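Local atomic coordinates of endoglucanase A (Clostridium longisporum, PDB entry 6Q1I), a protein that hydrolyses internal beta-1,4-glucosidic linkages in cellulose, lichenan and cereal beta-glucans, acts also on xylan, and prefers longer cello-oligosaccharides. Residues R12-I17 with D226-A231; A67-I72 with D347-G352; N85-E90 with W139-E144. All coordinates share one frame; numbering follows the deposited sequence.

Contact 1 (R12-I17 with D226-A231)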
loop_
_atom_site.group_PDB
_atom_site.type_symbol
_atom_site.label_atom_id
_atom_site.label_comp_id
_atom_site.label_asym_id
_atom_site.label_seq_id
_atom_site.Cartn_x
_atom_site.Cartn_y
_atom_site.Cartn_z
ATOM N N ARG A 12 10.916 -14.627 -9.723
ATOM C CA ARG A 12 12.070 -14.074 -9.028
ATOM C C ARG A 12 11.839 -14.105 -7.522
ATOM O O ARG A 12 10.703 -14.078 -7.043
ATOM C CB ARG A 12 12.306 -12.625 -9.460
ATOM C CG ARG A 12 13.064 -12.465 -10.775
ATOM C CD ARG A 12 13.041 -11.028 -11.240
ATOM N NE ARG A 12 11.703 -10.631 -11.652
ATOM C CZ ARG A 12 11.381 -9.424 -12.106
ATOM N NH1 ARG A 12 12.301 -8.474 -12.200
ATOM N NH2 ARG A 12 10.133 -9.166 -12.460
ATOM N N SER A 13 12.931 -14.159 -6.770
ATOM C CA SER A 13 12.819 -14.038 -5.327
ATOM C C SER A 13 12.300 -12.653 -4.950
ATOM O O SER A 13 12.454 -11.674 -5.684
ATOM C CB SER A 13 14.177 -14.230 -4.674
ATOM O OG SER A 13 14.998 -13.115 -4.944
ATOM N N ALA A 14 11.695 -12.572 -3.768
ATOM C CA ALA A 14 11.191 -11.289 -3.307
ATOM C C ALA A 14 12.312 -10.267 -3.245
ATOM O O ALA A 14 12.111 -9.096 -3.577
ATOM C CB ALA A 14 10.531 -11.451 -1.942
ATOM N N SER A 15 13.505 -10.689 -2.827
ATOM C CA SER A 15 14.614 -9.745 -2.725
ATOM C C SER A 15 14.990 -9.195 -4.094
ATOM O O SER A 15 15.303 -8.005 -4.227
ATOM C CB SER A 15 15.812 -10.408 -2.048
ATOM O OG SER A 15 15.502 -10.735 -0.705
ATOM N N GLU A 16 14.954 -10.033 -5.129
ATOM C CA GLU A 16 15.262 -9.561 -6.476
ATOM C C GLU A 16 14.210 -8.570 -6.964
ATOM O O GLU A 16 14.536 -7.539 -7.564
ATOM C CB GLU A 16 15.313 -10.750 -7.439
ATOM C CG GLU A 16 16.455 -11.746 -7.219
ATOM C CD GLU A 16 16.328 -12.995 -8.102
ATOM O OE1 GLU A 16 16.946 -13.024 -9.185
ATOM O OE2 GLU A 16 15.598 -13.944 -7.733
ATOM N N ILE A 17 12.936 -8.882 -6.729
ATOM C CA ILE A 17 11.856 -8.034 -7.223
ATOM C C ILE A 17 11.936 -6.647 -6.597
ATOM O O ILE A 17 11.789 -5.626 -7.283
ATOM C CB ILE A 17 10.502 -8.723 -6.962
ATOM C CG1 ILE A 17 10.359 -9.953 -7.868
ATOM C CG2 ILE A 17 9.336 -7.741 -7.160
ATOM C CD1 ILE A 17 9.276 -10.929 -7.446
ATOM N N ASP A 226 8.968 -18.942 5.189
ATOM C CA ASP A 226 8.678 -18.733 3.779
ATOM C C ASP A 226 9.829 -17.906 3.227
ATOM O O ASP A 226 10.311 -16.995 3.899
ATOM C CB ASP A 226 7.363 -17.962 3.614
ATOM C CG ASP A 226 6.881 -17.918 2.183
ATOM O OD1 ASP A 226 6.033 -18.754 1.834
ATOM O OD2 ASP A 226 7.333 -17.044 1.410
ATOM N N LYS A 227 10.248 -18.202 2.002
ATOM C CA LYS A 227 11.433 -17.564 1.448
ATOM C C LYS A 227 11.152 -16.289 0.662
ATOM O O LYS A 227 12.112 -15.632 0.244
ATOM C CB LYS A 227 12.196 -18.540 0.538
ATOM C CG LYS A 227 12.665 -19.821 1.234
ATOM C CD LYS A 227 13.287 -19.548 2.602
ATOM C CE LYS A 227 14.056 -20.757 3.136
ATOM N NZ LYS A 227 13.299 -22.037 2.992
ATOM N N ASN A 228 9.886 -15.916 0.446
ATOM C CA ASN A 228 9.546 -14.798 -0.446
ATOM C C ASN A 228 8.553 -13.833 0.190
ATOM O O ASN A 228 7.564 -13.417 -0.421
ATOM C CB ASN A 228 9.065 -15.320 -1.786
ATOM C CG ASN A 228 10.162 -15.996 -2.533
ATOM O OD1 ASN A 228 11.158 -15.360 -2.877
ATOM N ND2 ASN A 228 10.041 -17.305 -2.713
ATOM N N VAL A 229 8.859 -13.411 1.406
ATOM C CA VAL A 229 8.093 -12.416 2.151
ATOM C C VAL A 229 8.785 -11.063 2.056
ATOM O O VAL A 229 10.022 -10.969 2.058
ATOM C CB VAL A 229 7.942 -12.850 3.623
ATOM C CG1 VAL A 229 7.387 -11.713 4.492
ATOM C CG2 VAL A 229 7.061 -14.097 3.706
ATOM N N ILE A 230 7.976 -10.003 2.003
ATOM C CA ILE A 230 8.422 -8.619 2.050
ATOM C C ILE A 230 7.669 -7.936 3.187
ATOM O O ILE A 230 6.452 -8.102 3.315
ATOM C CB ILE A 230 8.081 -7.909 0.721
ATOM C CG1 ILE A 230 8.718 -8.605 -0.486
ATOM C CG2 ILE A 230 8.489 -6.427 0.784
ATOM C CD1 ILE A 230 8.150 -8.141 -1.830
ATOM N N ALA A 231 8.373 -7.160 4.006
ATOM C CA ALA A 231 7.698 -6.345 5.011
ATOM C C ALA A 231 7.098 -5.094 4.368
ATOM O O ALA A 231 7.726 -4.463 3.514
ATOM C CB ALA A 231 8.694 -5.928 6.091
HETATM O O HOH W 1 13.646 -13.174 -1.113
#
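Here the first turn of helix 14-20 rests against the entry to strand 229-234, the sixth strand of the TIM barrel, and one asparagine side chain does the docking. Asn228 sends CG beside its own backbone N (chi1 -67°). Asn228 CB passes 4.1 Å from Ala14 CB, a loose apolar touch. CG then brings the amide up to the helix end, and Asn228 OD1 accepts from Ala14 N (3.0 Å) on a lone pair in the carbonyl plane, with an N-H...O angle of 154°. Asn228 OD1 also lies 3.2 Å from Ser13 CA. Asn228 is itself steadied by an Asx turn, its backbone N donating to Asp226 OD2, while Asp226 OD1 pairs with Arg193.

Ser13 is the N-cap and forms a capping box with Glu16: Ser13 OG accepts from Glu16 N, and Glu16 OE2 accepts from both Ser13 N and Ser13 OG. Asn228 thus serves an amide of the first turn that the box leaves to others. Beside this bond, Ala14 CB sits 3.7 Å from Ile230 CG1. A water bridges the two segments, accepting from Ser15 N at 3.0 Å and donating to Lys227 O.

Contact 2 (A67-I72 with D347-G352); sequences AGFKTI and DALIRG
Asp347 O takes the Arg351 N-H at 2.9 Å, one backbone bond, as Ala348 O takes that of Gly352; these bonds fix the turn of helix 343-356 that presents Leu349 and Ile350. The helix side of the contact is purely aliphatic, and it meets the Ala67 carbonyl oxygen, the Gly68 backbone and the Phe69 ring. Residues 67-72 run from the end of helix 58-67 into the start of strand 71-74, the second strand of the TIM barrel. Gly68 makes the turn with positive phi (116°), in a Schellman motif whose two bonds run back into the last helical turn.

Ile350 is the wedge. Its CG1 lies beside its own backbone N, and chi2 of -55° folds CD1 round, so the branch is compact rather than extended. Ile350 CG1 comes to 3.3 Å from Ala67 O, and CG2 lies against that same oxygen, in room left by the missing side chain of Gly68. Ile350 CD1 reaches Gly68 C at 3.7 Å. The same Ile350 CD1 stands over the face of the Phe69 ring, 4.0 Å from the centroid and only 5° off the normal: a well-centred CH-pi contact. Leu349 comes to the ring differently. Leu349 CD1 meets the edge near the ring plane, 4.0 Å from Phe69 CZ.

Phe69 is therefore held by two methyl groups, one over a face and one at the edge, whose directions of approach from the ring centre are about at right angles. It also packs on Ile64, Val23 and the ring of Trp25, which carries the contact into the first strand. With dispersion and CH-pi interactions doing the joining, the seam owes its fit to shape, and its stability probably to the burial of Phe69 and Leu349.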
loop_
_atom_site.group_PDB
_atom_site.type_symbol
_atom_site.label_atom_id
_atom_site.label_comp_id
_atom_site.label_asym_id
_atom_site.label_seq_id
_atom_site.Cartn_x
_atom_site.Cartn_y
_atom_site.Cartn_z
ATOM N N ALA A 67 5.289 8.512 -17.038
ATOM C CA ALA A 67 6.004 9.478 -16.220
ATOM C C ALA A 67 7.267 8.887 -15.610
ATOM O O ALA A 67 8.152 9.646 -15.210
ATOM C CB ALA A 67 5.092 9.997 -15.108
ATOM N N GLY A 68 7.363 7.562 -15.515
ATOM C CA GLY A 68 8.549 6.915 -14.984
ATOM C C GLY A 68 8.340 6.127 -13.709
ATOM O O GLY A 68 9.315 5.571 -13.186
ATOM N N PHE A 69 7.128 6.062 -13.164
ATOM C CA PHE A 69 6.855 5.153 -12.058
ATOM C C PHE A 69 6.974 3.715 -12.553
ATOM O O PHE A 69 6.568 3.398 -13.674
ATOM C CB PHE A 69 5.440 5.395 -11.533
ATOM C CG PHE A 69 5.237 6.762 -10.918
ATOM C CD1 PHE A 69 4.724 7.812 -11.660
ATOM C CD2 PHE A 69 5.539 6.989 -9.591
ATOM C CE1 PHE A 69 4.542 9.052 -11.103
ATOM C CE2 PHE A 69 5.350 8.233 -9.025
ATOM C CZ PHE A 69 4.856 9.269 -9.784
ATOM N N LYS A 70 7.504 2.829 -11.705
ATOM C CA LYS A 70 7.691 1.436 -12.089
ATOM C C LYS A 70 6.726 0.479 -11.411
ATOM O O LYS A 70 6.655 -0.690 -11.815
ATOM C CB LYS A 70 9.141 0.996 -11.834
ATOM C CG LYS A 70 10.120 1.551 -12.876
ATOM C CD LYS A 70 11.526 1.012 -12.677
ATOM C CE LYS A 70 11.644 -0.448 -13.095
ATOM N NZ LYS A 70 13.030 -0.974 -12.889
ATOM N N THR A 71 6.003 0.938 -10.394
ATOM C CA THR A 71 5.072 0.125 -9.626
ATOM C C THR A 71 3.770 0.888 -9.445
ATOM O O THR A 71 3.784 2.101 -9.197
ATOM C CB THR A 71 5.674 -0.165 -8.234
ATOM O OG1 THR A 71 6.856 -0.957 -8.379
ATOM C CG2 THR A 71 4.711 -0.925 -7.339
ATOM N N ILE A 72 2.644 0.180 -9.539
ATOM C CA ILE A 72 1.354 0.701 -9.098
ATOM C C ILE A 72 0.801 -0.233 -8.024
ATOM O O ILE A 72 0.770 -1.459 -8.206
ATOM C CB ILE A 72 0.362 0.898 -10.263
ATOM C CG1 ILE A 72 0.832 2.079 -11.119
ATOM C CG2 ILE A 72 -1.045 1.122 -9.727
ATOM C CD1 ILE A 72 -0.115 2.451 -12.243
ATOM N N ASP A 347 7.727 15.583 -10.889
ATOM C CA ASP A 347 9.078 15.667 -11.434
ATOM C C ASP A 347 10.116 15.335 -10.372
ATOM O O ASP A 347 11.117 14.678 -10.664
ATOM C CB ASP A 347 9.344 17.065 -12.003
ATOM C CG ASP A 347 8.657 17.306 -13.333
ATOM O OD1 ASP A 347 8.195 16.330 -13.973
ATOM O OD2 ASP A 347 8.583 18.489 -13.731
ATOM N N ALA A 348 9.887 15.780 -9.131
ATOM C CA ALA A 348 10.825 15.512 -8.044
ATOM C C ALA A 348 10.885 14.026 -7.697
ATOM O O ALA A 348 11.964 13.492 -7.410
ATOM C CB ALA A 348 10.438 16.336 -6.818
ATOM N N LEU A 349 9.736 13.346 -7.710
ATOM C CA LEU A 349 9.712 11.911 -7.436
ATOM C C LEU A 349 10.541 11.148 -8.459
ATOM O O LEU A 349 11.337 10.268 -8.107
ATOM C CB LEU A 349 8.268 11.419 -7.455
ATOM C CG LEU A 349 7.366 11.855 -6.304
ATOM C CD1 LEU A 349 5.910 11.522 -6.612
ATOM C CD2 LEU A 349 7.783 11.210 -4.993
ATOM N N ILE A 350 10.340 11.455 -9.739
ATOM C CA ILE A 350 11.044 10.736 -10.791
ATOM C C ILE A 350 12.522 11.103 -10.769
ATOM O O ILE A 350 13.388 10.250 -10.988
ATOM C CB ILE A 350 10.382 11.003 -12.158
ATOM C CG1 ILE A 350 8.887 10.625 -12.145
ATOM C CG2 ILE A 350 11.129 10.260 -13.265
ATOM C CD1 ILE A 350 8.604 9.201 -11.709
ATOM N N ARG A 351 12.833 12.376 -10.509
ATOM C CA ARG A 351 14.225 12.798 -10.387
ATOM C C ARG A 351 14.925 12.049 -9.255
ATOM O O ARG A 351 16.083 11.637 -9.401
ATOM C CB ARG A 351 14.283 14.313 -10.169
ATOM C CG ARG A 351 15.675 14.876 -10.034
ATOM C CD ARG A 351 15.670 16.395 -10.109
ATOM N NE ARG A 351 14.887 17.046 -9.059
ATOM C CZ ARG A 351 13.756 17.727 -9.252
ATOM N NH1 ARG A 351 13.226 17.877 -10.459
ATOM N NH2 ARG A 351 13.161 18.285 -8.217
ATOM N N GLY A 352 14.236 11.841 -8.129
ATOM C CA GLY A 352 14.845 11.099 -7.036
ATOM C C GLY A 352 15.157 9.664 -7.418
ATOM O O GLY A 352 16.199 9.122 -7.040
#

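Contact 3 (N85-E90 with W139-E144); sequences NNKLNE and WTQISE
Gln141 leaves helix 128-145 with CG beside its backbone N (chi1 -69°), runs extended past CG, and turns its amide at chi3 (74°) so that both ends face the loop 85-90. The glutamine thereby ties the loop between the second strand of the TIM barrel and helix 90-105 to the next helix, 128-145.

The amide grips the backbone with two hydrogen bonds on either side of Lys87. Gln141 NE2 donates to Asn86 O at 2.8 Å, with the oxygen lying in the amide plane. Gln141 OE1 accepts from Leu88 N, also at 2.8 Å, along a virtually straight line (178°) and on a lone pair. By using the O of one residue and the N of the residue two on, the amide takes the place of a residue in a parallel strand. Gln141 NE2 additionally donates to Thr137 O, one turn back in its own helix, a third bond that would restrain the rotation of the amide.

Lys87 turns its CB away from the helix, though Lys87 CG still lies 3.9 Å from Gln141 OE1. Leu88 directs its CB toward the helix and also packs on Leu82 and Leu138. Leu88 CD1 rests 3.9 Å from Gln141 CB and 4.3 Å from Ile142 CG1.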
loop_
_atom_site.group_PDB
_atom_site.type_symbol
_atom_site.label_atom_id
_atom_site.label_comp_id
_atom_site.label_asym_id
_atom_site.label_seq_id
_atom_site.Cartn_x
_atom_site.Cartn_y
_atom_site.Cartn_z
ATOM N N ASN A 85 -22.011 -16.692 2.205
ATOM C CA ASN A 85 -21.135 -17.853 2.242
ATOM C C ASN A 85 -19.676 -17.475 2.049
ATOM O O ASN A 85 -18.846 -18.356 1.821
ATOM C CB ASN A 85 -21.538 -18.860 1.163
ATOM C CG ASN A 85 -22.959 -19.344 1.320
ATOM O OD1 ASN A 85 -23.737 -19.349 0.364
ATOM N ND2 ASN A 85 -23.311 -19.753 2.531
ATOM N N ASN A 86 -19.352 -16.185 2.107
ATOM C CA ASN A 86 -17.992 -15.701 1.886
ATOM C C ASN A 86 -17.485 -15.993 0.476
ATOM O O ASN A 86 -16.279 -16.130 0.268
ATOM C CB ASN A 86 -17.017 -16.216 2.947
ATOM C CG ASN A 86 -17.229 -15.553 4.292
ATOM O OD1 ASN A 86 -17.595 -14.380 4.370
ATOM N ND2 ASN A 86 -16.984 -16.298 5.361
ATOM N N LYS A 87 -18.384 -16.048 -0.508
ATOM C CA LYS A 87 -17.982 -16.128 -1.909
ATOM C C LYS A 87 -17.935 -14.721 -2.499
ATOM O O LYS A 87 -18.878 -13.937 -2.331
ATOM C CB LYS A 87 -18.939 -17.003 -2.725
ATOM C CG LYS A 87 -18.486 -17.204 -4.177
ATOM C CD LYS A 87 -19.314 -18.241 -4.926
ATOM C CE LYS A 87 -20.534 -17.625 -5.581
ATOM N NZ LYS A 87 -21.470 -18.669 -6.118
ATOM N N LEU A 88 -16.842 -14.407 -3.190
ATOM C CA LEU A 88 -16.707 -13.104 -3.827
ATOM C C LEU A 88 -17.626 -12.986 -5.028
ATOM O O LEU A 88 -17.767 -13.918 -5.823
ATOM C CB LEU A 88 -15.284 -12.884 -4.335
ATOM C CG LEU A 88 -14.253 -12.443 -3.301
ATOM C CD1 LEU A 88 -12.849 -12.453 -3.913
ATOM C CD2 LEU A 88 -14.569 -11.069 -2.741
ATOM N N ASN A 89 -18.218 -11.814 -5.176
ATOM C CA ASN A 89 -18.974 -11.501 -6.378
ATOM C C ASN A 89 -18.057 -11.524 -7.595
ATOM O O ASN A 89 -16.979 -10.925 -7.595
ATOM C CB ASN A 89 -19.610 -10.130 -6.218
ATOM C CG ASN A 89 -20.344 -9.695 -7.451
ATOM O OD1 ASN A 89 -19.765 -9.094 -8.346
ATOM N ND2 ASN A 89 -21.630 -9.999 -7.511
ATOM N N GLU A 90 -18.508 -12.196 -8.651
ATOM C CA GLU A 90 -17.641 -12.432 -9.797
ATOM C C GLU A 90 -17.431 -11.181 -10.633
ATOM O O GLU A 90 -16.360 -11.008 -11.223
ATOM C CB GLU A 90 -18.224 -13.541 -10.662
ATOM C CG GLU A 90 -17.934 -14.907 -10.092
ATOM C CD GLU A 90 -18.907 -15.945 -10.571
ATOM O OE1 GLU A 90 -19.523 -15.718 -11.626
ATOM O OE2 GLU A 90 -19.061 -16.979 -9.885
ATOM N N TRP A 139 -8.512 -14.876 0.751
ATOM C CA TRP A 139 -7.228 -14.972 0.060
ATOM C C TRP A 139 -7.160 -16.180 -0.870
ATOM O O TRP A 139 -6.480 -16.122 -1.900
ATOM C CB TRP A 139 -6.042 -14.905 1.038
ATOM C CG TRP A 139 -5.578 -13.486 1.157
ATOM C CD1 TRP A 139 -5.685 -12.661 2.243
ATOM C CD2 TRP A 139 -4.974 -12.712 0.116
ATOM N NE1 TRP A 139 -5.184 -11.409 1.929
ATOM C CE2 TRP A 139 -4.743 -11.421 0.630
ATOM C CE3 TRP A 139 -4.617 -12.984 -1.207
ATOM C CZ2 TRP A 139 -4.164 -10.405 -0.138
ATOM C CZ3 TRP A 139 -4.048 -11.980 -1.966
ATOM C CH2 TRP A 139 -3.831 -10.703 -1.430
ATOM N N THR A 140 -7.846 -17.275 -0.541
ATOM C CA THR A 140 -7.910 -18.390 -1.482
ATOM C C THR A 140 -8.491 -17.929 -2.809
ATOM O O THR A 140 -7.945 -18.227 -3.875
ATOM C CB THR A 140 -8.726 -19.545 -0.897
ATOM O OG1 THR A 140 -8.049 -20.058 0.252
ATOM C CG2 THR A 140 -8.884 -20.684 -1.897
ATOM N N GLN A 141 -9.590 -17.169 -2.752
ATOM C CA GLN A 141 -10.277 -16.743 -3.967
ATOM C C GLN A 141 -9.467 -15.709 -4.743
ATOM O O GLN A 141 -9.389 -15.780 -5.973
ATOM C CB GLN A 141 -11.660 -16.204 -3.607
ATOM C CG GLN A 141 -12.612 -17.287 -3.122
ATOM C CD GLN A 141 -13.898 -16.712 -2.598
ATOM O OE1 GLN A 141 -14.749 -16.263 -3.363
ATOM N NE2 GLN A 141 -14.048 -16.706 -1.286
ATOM N N ILE A 142 -8.856 -14.739 -4.054
ATOM C CA ILE A 142 -8.018 -13.772 -4.761
ATOM C C ILE A 142 -6.867 -14.502 -5.440
ATOM O O ILE A 142 -6.556 -14.268 -6.611
ATOM C CB ILE A 142 -7.490 -12.684 -3.807
ATOM C CG1 ILE A 142 -8.612 -11.884 -3.138
ATOM C CG2 ILE A 142 -6.555 -11.728 -4.558
ATOM C CD1 ILE A 142 -8.124 -11.030 -1.964
ATOM N N SER A 143 -6.209 -15.399 -4.695
ATOM C CA SER A 143 -5.053 -16.123 -5.217
ATOM C C SER A 143 -5.418 -16.960 -6.429
ATOM O O SER A 143 -4.673 -17.020 -7.409
ATOM C CB SER A 143 -4.509 -17.059 -4.132
ATOM O OG SER A 143 -3.960 -16.324 -3.072
ATOM N N GLU A 144 -6.556 -17.659 -6.359
ATOM C CA GLU A 144 -7.004 -18.475 -7.483
ATOM C C GLU A 144 -7.251 -17.615 -8.714
ATOM O O GLU A 144 -6.869 -17.985 -9.831
ATOM C CB GLU A 144 -8.268 -19.265 -7.103
ATOM C CG GLU A 144 -7.999 -20.479 -6.196
ATOM C CD GLU A 144 -9.260 -21.157 -5.653
ATOM O OE1 GLU A 144 -10.369 -20.585 -5.760
ATOM O OE2 GLU A 144 -9.136 -22.276 -5.102
#

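How the contacts relate
All three contacts lie around the periphery of one eight-stranded TIM barrel, the catalytic domain of this glycosidase. Contacts 1 and 2 reach the same sheet, at strands 229-234 and 71-74; their centres are 23 Å apart, and along the chain their segments alternate, so the two loops they close overlap in sequence, though the contacts do not touch. Contact 3 is nested inside both loops. It lies 24 Å from contact 1 and 33 Å from contact 2, centre to centre, on the other side of the chain's centre from contact 2. Contact 1 joins the N-terminal helix to the sixth strand, contact 2 the second strand's approach to the last helix; contact 3 joins neighbouring units.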